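Local coordinates for regulatory Subunit of Protein Kinase A (cAMP-dependent) from Euglena gracilis (Euglena gracilis, PDB 6RSX) that binds cyclic AMP in two tandem cyclic nucleotide-binding domains and, as in other regulatory subunits, probably restrains the kinase catalytic subunit until the nucleotide arrives, at residues 32-37 / 60-65; 196-201 / 216-221. All blocks are in the same frame, centred on the assembly; numbering follows the deposited sequence. Where two conformers were deposited one is given.

In the fold
Interactions 1 and 2 lie on opposite sides of the centre of the chain, their own centres about 44 Å apart. Interaction 1 sets an N-terminal helix, 29-39, against the start of strand 61-65 of the first cyclic nucleotide-binding domain; interaction 2 lies within the second. Interaction 1 is partly buried: a sulfur-to-methyl contact on the inside, a salt bridge with a weak, bent hydrogen bond toward the surface. Interaction 2 is a surface contact with no helix in it, tying the turn after strand 194-196 to the end of strand 213-219 through one carboxylate. The side chain of Gln217 is about 5 Å from bound cyclic AMP, and Val196 lines that pocket, whereas the side chain of Met60 is about 13 Å from a bound cyclic AMP.

Interaction 1: residues 32-37 / 60-65; sequences KARIEK and MFEKTA
Ile35 and Met60 make the close-packed half of this contact, both buried. Ile35 sends its two branches to different parts of the methionine: CG2 lies 4.0 Å from Met60 SD, while CD1 comes to 4.1 Å from Met60 CB. With CG1 anti to the carbonyl carbon (chi1 -68°), the longer branch of Ile35 ends over the base of the methionine rather than its sulfur. Tyr57 of helix 50-59 touches Ile35, and Leu139 and Val83 touch Met60. Here the N-terminal helical segment, helix 29-39, packs where the chain leaves helix 50-59 and enters strand 61-65, an edge strand of the cyclic nucleotide-binding beta-roll, paired with strand 134-140. The outer half is looser and polar. The extended chain of Arg34 brings NH2 to 3.2 Å from Glu62 OE2, a salt bridge whose hydrogen bond is weak, bent to 142°. The carboxylate oxygen lies at the guanidinium edge, but the two planes stand 76° apart, so they do not pair flat. The stronger partner of Arg34 lies outside this contact: NE makes a salt bridge to Glu85. A leucine in place of Arg34 would probably deprive both Glu62 and Glu85 of a positive partner.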
ATOM      1  N   LYS A  32       6.865 -14.390 -18.574  1.00 41.93           N
ATOM      2  CA  LYS A  32       5.798 -13.460 -18.242  1.00 37.67           C
ATOM      3  C   LYS A  32       4.940 -14.022 -17.113  1.00 41.17           C
ATOM      4  O   LYS A  32       4.636 -13.322 -16.144  1.00 37.25           O
ATOM      5  CB  LYS A  32       4.949 -13.163 -19.477  1.00 43.03           C
ATOM      6  CG  LYS A  32       3.676 -12.379 -19.171  1.00 46.13           C
ATOM      7  CD  LYS A  32       2.926 -11.941 -20.431  1.00 47.67           C
ATOM      8  CE  LYS A  32       1.495 -11.472 -20.095  1.00 61.06           C
ATOM      9  NZ  LYS A  32       0.839 -10.703 -21.185  1.00 63.52           N
ATOM     10  N   ALA A  33       4.579 -15.297 -17.211  1.00 40.17           N
ATOM     11  CA  ALA A  33       3.723 -15.877 -16.175  1.00 45.92           C
ATOM     12  C   ALA A  33       4.426 -15.847 -14.828  1.00 43.49           C
ATOM     13  O   ALA A  33       3.827 -15.496 -13.804  1.00 41.96           O
ATOM     14  CB  ALA A  33       3.321 -17.307 -16.550  1.00 47.04           C
ATOM     15  N   ARG A  34       5.705 -16.202 -14.823  1.00 37.43           N
ATOM     16  CA  ARG A  34       6.503 -16.193 -13.609  1.00 40.51           C
ATOM     17  C   ARG A  34       6.610 -14.795 -13.002  1.00 41.92           C
ATOM     18  O   ARG A  34       6.447 -14.616 -11.787  1.00 40.42           O
ATOM     19  CB  ARG A  34       7.877 -16.756 -13.932  1.00 42.00           C
ATOM     20  CG  ARG A  34       8.741 -16.872 -12.750  1.00 39.22           C
ATOM     21  CD  ARG A  34      10.024 -17.637 -13.054  1.00 42.10           C
ATOM     22  NE  ARG A  34      11.002 -17.393 -11.989  1.00 43.10           N
ATOM     23  CZ  ARG A  34      12.309 -17.540 -12.127  1.00 43.00           C
ATOM     24  NH1 ARG A  34      12.825 -17.921 -13.305  1.00 48.15           N
ATOM     25  NH2 ARG A  34      13.121 -17.254 -11.112  1.00 40.96           N
ATOM     26  N   ILE A  35       6.893 -13.782 -13.826  1.00 39.64           N
ATOM     27  CA  ILE A  35       6.937 -12.424 -13.302  1.00 37.71           C
ATOM     28  C   ILE A  35       5.578 -12.008 -12.763  1.00 39.76           C
ATOM     29  O   ILE A  35       5.471 -11.437 -11.662  1.00 40.13           O
ATOM     30  CB  ILE A  35       7.459 -11.464 -14.392  1.00 36.31           C
ATOM     31  CG1 ILE A  35       8.918 -11.778 -14.658  1.00 36.13           C
ATOM     32  CG2 ILE A  35       7.266 -10.025 -13.960  1.00 40.66           C
ATOM     33  CD1 ILE A  35       9.450 -11.141 -15.962  1.00 36.32           C
ATOM     34  N   GLU A  36       4.506 -12.313 -13.510  1.00 40.09           N
ATOM     35  CA  GLU A  36       3.163 -11.974 -13.058  1.00 45.06           C
ATOM     36  C   GLU A  36       2.878 -12.561 -11.683  1.00 39.97           C
ATOM     37  O   GLU A  36       2.276 -11.895 -10.834  1.00 40.88           O
ATOM     38  CB  GLU A  36       2.118 -12.467 -14.060  1.00 46.51           C
ATOM     39  CG  GLU A  36       2.135 -11.762 -15.389  1.00 59.60           C
ATOM     40  CD  GLU A  36       1.107 -12.329 -16.354  1.00 74.07           C
ATOM     41  OE1 GLU A  36       0.310 -13.202 -15.940  1.00 81.36           O
ATOM     42  OE2 GLU A  36       1.099 -11.905 -17.528  1.00 81.41           O
ATOM     43  N   LYS A  37       3.303 -13.806 -11.445  1.00 38.23           N
ATOM     44  CA  LYS A  37       3.046 -14.443 -10.144  1.00 39.85           C
ATOM     45  C   LYS A  37       3.711 -13.661  -9.026  1.00 38.60           C
ATOM     46  O   LYS A  37       3.127 -13.434  -7.953  1.00 37.90           O
ATOM     47  CB  LYS A  37       3.578 -15.876 -10.154  1.00 53.08           C
ATOM     48  CG  LYS A  37       2.548 -16.953 -10.475  1.00 59.32           C
ATOM     49  CD  LYS A  37       3.228 -18.197 -11.065  1.00 62.81           C
ATOM     50  CE  LYS A  37       4.243 -18.803 -10.100  1.00 64.74           C
ATOM     51  NZ  LYS A  37       3.653 -19.430  -8.876  1.00 56.14           N
ATOM     52  N   MET A  60      12.374  -7.152 -17.077  1.00 36.41           N
ATOM     53  CA  MET A  60      12.849  -7.548 -15.752  1.00 32.37           C
ATOM     54  C   MET A  60      13.836  -8.703 -15.852  1.00 30.91           C
ATOM     55  O   MET A  60      13.707  -9.589 -16.707  1.00 35.28           O
ATOM     56  CB  MET A  60      11.670  -7.933 -14.842  1.00 34.70           C
ATOM     57  CG  MET A  60      11.123  -6.750 -14.139  1.00 39.96           C
ATOM     58  SD  MET A  60       9.912  -7.199 -12.897  1.00 41.23           S
ATOM     59  CE  MET A  60      10.596  -6.264 -11.520  1.00 48.03           C
ATOM     60  N   PHE A  61      14.836  -8.695 -14.983  1.00 31.51           N
ATOM     61  CA  PHE A  61      15.848  -9.736 -14.958  1.00 34.01           C
ATOM     62  C   PHE A  61      16.031 -10.300 -13.545  1.00 35.76           C
ATOM     63  O   PHE A  61      15.725  -9.650 -12.535  1.00 32.45           O
ATOM     64  CB  PHE A  61      17.202  -9.222 -15.489  1.00 34.34           C
ATOM     65  CG  PHE A  61      17.732  -7.986 -14.790  1.00 32.04           C
ATOM     66  CD1 PHE A  61      17.283  -6.712 -15.148  1.00 37.44           C
ATOM     67  CD2 PHE A  61      18.689  -8.100 -13.809  1.00 37.74           C
ATOM     68  CE1 PHE A  61      17.801  -5.551 -14.511  1.00 37.12           C
ATOM     69  CE2 PHE A  61      19.217  -6.954 -13.170  1.00 43.93           C
ATOM     70  CZ  PHE A  61      18.774  -5.689 -13.531  1.00 35.66           C
ATOM     71  N   GLU A  62      16.581 -11.515 -13.497  1.00 37.30           N
ATOM     72  CA  GLU A  62      16.732 -12.260 -12.238  1.00 36.82           C
ATOM     73  C   GLU A  62      18.021 -11.862 -11.535  1.00 39.57           C
ATOM     74  O   GLU A  62      19.061 -11.625 -12.172  1.00 37.22           O
ATOM     75  CB  GLU A  62      16.770 -13.767 -12.501  1.00 45.05           C
ATOM     76  CG  GLU A  62      15.539 -14.319 -13.142  1.00 45.76           C
ATOM     77  CD  GLU A  62      15.654 -15.817 -13.438  1.00 55.40           C
ATOM     78  OE1 GLU A  62      15.442 -16.210 -14.607  1.00 62.16           O
ATOM     79  OE2 GLU A  62      15.962 -16.595 -12.506  1.00 49.80           O
ATOM     80  N   LYS A  63      17.948 -11.764 -10.219  1.00 33.75           N
ATOM     81  CA  LYS A  63      19.117 -11.591  -9.369  1.00 33.09           C
ATOM     82  C   LYS A  63      18.924 -12.507  -8.172  1.00 37.52           C
ATOM     83  O   LYS A  63      17.811 -12.610  -7.678  1.00 35.90           O
ATOM     84  CB  LYS A  63      19.243 -10.180  -8.841  1.00 34.31           C
ATOM     85  CG  LYS A  63      20.585  -9.907  -8.179  1.00 45.31           C
ATOM     86  CD  LYS A  63      20.751  -8.406  -7.846  1.00 56.39           C
ATOM     87  CE  LYS A  63      21.891  -7.742  -8.650  1.00 55.52           C
ATOM     88  NZ  LYS A  63      21.977  -8.192 -10.095  1.00 60.46           N
ATOM     89  N   THR A  64      19.990 -13.132  -7.703  1.00 39.24           N
ATOM     90  CA  THR A  64      19.928 -13.934  -6.490  1.00 38.67           C
ATOM     91  C   THR A  64      20.925 -13.367  -5.489  1.00 39.62           C
ATOM     92  O   THR A  64      21.861 -12.636  -5.848  1.00 39.21           O
ATOM     93  CB  THR A  64      20.227 -15.416  -6.767  1.00 40.27           C
ATOM     94  OG1 THR A  64      21.563 -15.535  -7.275  1.00 44.02           O
ATOM     95  CG2 THR A  64      19.272 -15.962  -7.804  1.00 44.38           C
ATOM     96  N   ALA A  65      20.699 -13.700  -4.222  1.00 37.16           N
ATOM     97  CA  ALA A  65      21.572 -13.297  -3.131  1.00 37.30           C
ATOM     98  C   ALA A  65      21.605 -14.422  -2.113  1.00 40.68           C
ATOM     99  O   ALA A  65      20.535 -14.877  -1.690  1.00 36.28           O
ATOM    100  CB  ALA A  65      21.060 -12.040  -2.433  1.00 37.49           C
TER

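Interaction 2: residues 196-201 / 216-221; sequences VKEGED and NQTLNG
Glu198 OE1 accepts the backbone N-H of Thr218 at 3.0 Å, in a nearly straight bond of 163°. The oxygen uses its syn lone pair, on the side of the other carboxylate oxygen. The hydroxyl of the same threonine also comes near: Thr218 OG1 lies 3.4 Å from Glu198 OE1, at best a weak hydrogen bond, and not a settled one. Both side chains were modelled in two positions, so details of their meeting hold for the conformers given and are less certain. The glutamate gets there by being stretched out, with CG anti to the backbone N (chi1 -177°) and the chain extended beyond it, which carries the carboxylate across to the strand.

Around this polar centre the packing is light. In the conformers given, Thr218 CG2 sits 3.6 Å from Glu198 OE1, so methyl and hydroxyl both border the same oxygen. On the neighbouring residue, Gln217 CG approaches Glu198 OE2 at 3.8 Å, and its CA is 3.5 Å from OE1. The amide of Gln217 points its NE2 elsewhere, to the carbonyl of Val247.

Glu198 is the second residue of a type II beta turn, closed by Glu200 N bonding to Lys197 O at 3.0 Å; Gly199 follows it with the positive phi suited to the third position. The turn leads out of strand 194-196, whose Val196 touches bound cyclic AMP, and the backbone N of Glu198 is held by Thr249 OG1. Strand 213-219 forms a hairpin with strand 222-229 in the second cyclic nucleotide-binding beta-roll.

A carboxylate that takes a main-chain N-H holds the turn to the strand through the backbone of Thr218, independently of its side chain; the negative charge would probably make the oxygen a stronger acceptor, though solvent at this surface site is likely to screen part of that effect.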
ATOM      1  N   VAL A 196     -20.595   0.530   1.626  1.00 43.88           N
ATOM      2  CA  VAL A 196     -20.611  -0.827   2.159  1.00 38.12           C
ATOM      3  C   VAL A 196     -22.007  -1.106   2.718  1.00 48.39           C
ATOM      4  O   VAL A 196     -22.643  -0.227   3.313  1.00 43.58           O
ATOM      5  CB  VAL A 196     -19.550  -1.070   3.250  1.00 43.06           C
ATOM      6  CG1 VAL A 196     -18.143  -0.722   2.718  1.00 43.97           C
ATOM      7  CG2 VAL A 196     -19.842  -0.273   4.502  1.00 41.86           C
ATOM      8  N   LYS A 197     -22.460  -2.333   2.543  1.00 46.32           N
ATOM      9  CA  LYS A 197     -23.834  -2.727   2.840  1.00 48.99           C
ATOM     10  C   LYS A 197     -23.840  -3.638   4.057  1.00 50.64           C
ATOM     11  O   LYS A 197     -23.101  -4.631   4.094  1.00 47.24           O
ATOM     12  CB  LYS A 197     -24.460  -3.434   1.631  1.00 52.70           C
ATOM     13  CG  LYS A 197     -25.808  -4.096   1.911  1.00 65.77           C
ATOM     14  CD  LYS A 197     -26.831  -3.049   2.344  1.00 65.28           C
ATOM     15  CE  LYS A 197     -28.163  -3.646   2.798  1.00 67.15           C
ATOM     16  NZ  LYS A 197     -29.014  -2.544   3.333  1.00 69.00           N
ATOM     17  N   GLU A 198     -24.672  -3.304   5.052  0.61 49.71           N
ATOM     18  CA  GLU A 198     -24.792  -4.172   6.214  0.61 50.63           C
ATOM     19  C   GLU A 198     -25.028  -5.603   5.752  0.61 51.36           C
ATOM     20  O   GLU A 198     -25.746  -5.847   4.779  0.61 53.18           O
ATOM     21  CB  GLU A 198     -25.939  -3.727   7.148  0.61 50.38           C
ATOM     22  CG  GLU A 198     -26.038  -4.577   8.430  0.61 45.72           C
ATOM     23  CD  GLU A 198     -27.158  -4.159   9.399  0.61 50.33           C
ATOM     24  OE1 GLU A 198     -27.911  -3.215   9.091  0.61 47.99           O
ATOM     25  OE2 GLU A 198     -27.279  -4.777  10.483  0.61 52.51           O
ATOM     26  N   GLY A 199     -24.398  -6.547   6.441  1.00 43.54           N
ATOM     27  CA  GLY A 199     -24.564  -7.945   6.130  1.00 54.94           C
ATOM     28  C   GLY A 199     -23.651  -8.475   5.040  1.00 59.65           C
ATOM     29  O   GLY A 199     -23.436  -9.689   4.979  1.00 62.49           O
ATOM     30  N   GLU A 200     -23.098  -7.611   4.187  1.00 57.16           N
ATOM     31  CA  GLU A 200     -22.224  -8.091   3.124  1.00 61.29           C
ATOM     32  C   GLU A 200     -20.779  -8.217   3.602  1.00 59.27           C
ATOM     33  O   GLU A 200     -20.361  -7.595   4.582  1.00 55.70           O
ATOM     34  CB  GLU A 200     -22.276  -7.171   1.920  1.00 59.17           C
ATOM     35  CG  GLU A 200     -23.542  -7.294   1.125  1.00 70.12           C
ATOM     36  CD  GLU A 200     -23.487  -6.459  -0.134  1.00 83.66           C
ATOM     37  OE1 GLU A 200     -22.474  -5.740  -0.323  1.00 82.32           O
ATOM     38  OE2 GLU A 200     -24.449  -6.523  -0.931  1.00 93.03           O
ATOM     39  N   ASP A 201     -20.011  -9.040   2.889  1.00 64.49           N
ATOM     40  CA  ASP A 201     -18.622  -9.259   3.260  1.00 62.98           C
ATOM     41  C   ASP A 201     -17.819  -7.981   3.073  1.00 60.59           C
ATOM     42  O   ASP A 201     -18.091  -7.170   2.181  1.00 63.50           O
ATOM     43  CB  ASP A 201     -18.001 -10.383   2.435  1.00 69.39           C
ATOM     44  CG  ASP A 201     -18.468 -11.749   2.883  1.00 77.41           C
ATOM     45  OD1 ASP A 201     -19.477 -12.238   2.335  1.00 82.62           O
ATOM     46  OD2 ASP A 201     -17.842 -12.321   3.800  1.00 80.77           O
ATOM     47  N   ASN A 216     -26.054   3.576   8.680  1.00 40.50           N
ATOM     48  CA  ASN A 216     -27.413   3.080   8.928  1.00 38.22           C
ATOM     49  C   ASN A 216     -27.378   1.612   9.340  1.00 39.78           C
ATOM     50  O   ASN A 216     -26.561   0.827   8.860  1.00 43.15           O
ATOM     51  CB  ASN A 216     -28.271   3.228   7.672  1.00 39.98           C
ATOM     52  CG  ASN A 216     -28.468   4.660   7.273  1.00 44.30           C
ATOM     53  OD1 ASN A 216     -28.371   5.571   8.107  1.00 47.73           O
ATOM     54  ND2 ASN A 216     -28.768   4.882   5.999  1.00 49.91           N
ATOM     55  N   GLN A 217     -28.312   1.217  10.199  1.00 40.60           N
ATOM     56  CA  GLN A 217     -28.310  -0.141  10.704  1.00 38.54           C
ATOM     57  C   GLN A 217     -29.767  -0.531  10.890  1.00 40.18           C
ATOM     58  O   GLN A 217     -30.576   0.316  11.273  1.00 40.60           O
ATOM     59  CB  GLN A 217     -27.549  -0.206  12.018  1.00 42.92           C
ATOM     60  CG  GLN A 217     -27.225  -1.560  12.571  1.00 49.33           C
ATOM     61  CD  GLN A 217     -26.385  -1.421  13.823  1.00 50.64           C
ATOM     62  OE1 GLN A 217     -26.840  -0.854  14.816  1.00 43.55           O
ATOM     63  NE2 GLN A 217     -25.143  -1.892  13.770  1.00 41.52           N
ATOM     64  N   THR A 218     -30.086  -1.779  10.577  0.66 41.43           N
ATOM     65  CA  THR A 218     -31.452  -2.276  10.729  0.66 41.88           C
ATOM     66  C   THR A 218     -31.667  -2.897  12.099  0.66 42.95           C
ATOM     67  O   THR A 218     -30.790  -3.564  12.653  0.66 41.74           O
ATOM     68  CB  THR A 218     -31.774  -3.311   9.656  0.66 42.60           C
ATOM     69  OG1 THR A 218     -31.006  -4.497   9.898  0.66 53.37           O
ATOM     70  CG2 THR A 218     -31.429  -2.766   8.298  0.66 39.20           C
ATOM     71  N   LEU A 219     -32.867  -2.702  12.633  1.00 37.71           N
ATOM     72  CA  LEU A 219     -33.248  -3.359  13.873  1.00 38.01           C
ATOM     73  C   LEU A 219     -34.734  -3.612  13.725  1.00 40.65           C
ATOM     74  O   LEU A 219     -35.468  -2.692  13.360  1.00 39.05           O
ATOM     75  CB  LEU A 219     -32.964  -2.490  15.098  1.00 38.34           C
ATOM     76  CG  LEU A 219     -33.169  -3.049  16.499  1.00 45.63           C
ATOM     77  CD1 LEU A 219     -32.262  -4.242  16.739  1.00 49.72           C
ATOM     78  CD2 LEU A 219     -32.921  -1.952  17.530  1.00 45.75           C
ATOM     79  N   ASN A 220     -35.143  -4.863  13.907  1.00 38.69           N
ATOM     80  CA  ASN A 220     -36.557  -5.238  13.759  1.00 41.45           C
ATOM     81  C   ASN A 220     -37.094  -4.743  12.420  1.00 38.12           C
ATOM     82  O   ASN A 220     -38.182  -4.178  12.325  1.00 40.58           O
ATOM     83  CB  ASN A 220     -37.383  -4.721  14.944  1.00 36.94           C
ATOM     84  CG  ASN A 220     -36.869  -5.242  16.263  1.00 38.57           C
ATOM     85  OD1 ASN A 220     -36.340  -4.481  17.088  1.00 42.29           O
ATOM     86  ND2 ASN A 220     -37.011  -6.543  16.483  1.00 36.03           N
ATOM     87  N   GLY A 221     -36.272  -4.882  11.376  1.00 40.67           N
ATOM     88  CA  GLY A 221     -36.691  -4.516  10.044  1.00 39.77           C
ATOM     89  C   GLY A 221     -36.815  -3.032   9.797  1.00 45.23           C
ATOM     90  O   GLY A 221     -37.336  -2.639   8.751  1.00 47.30           O
TER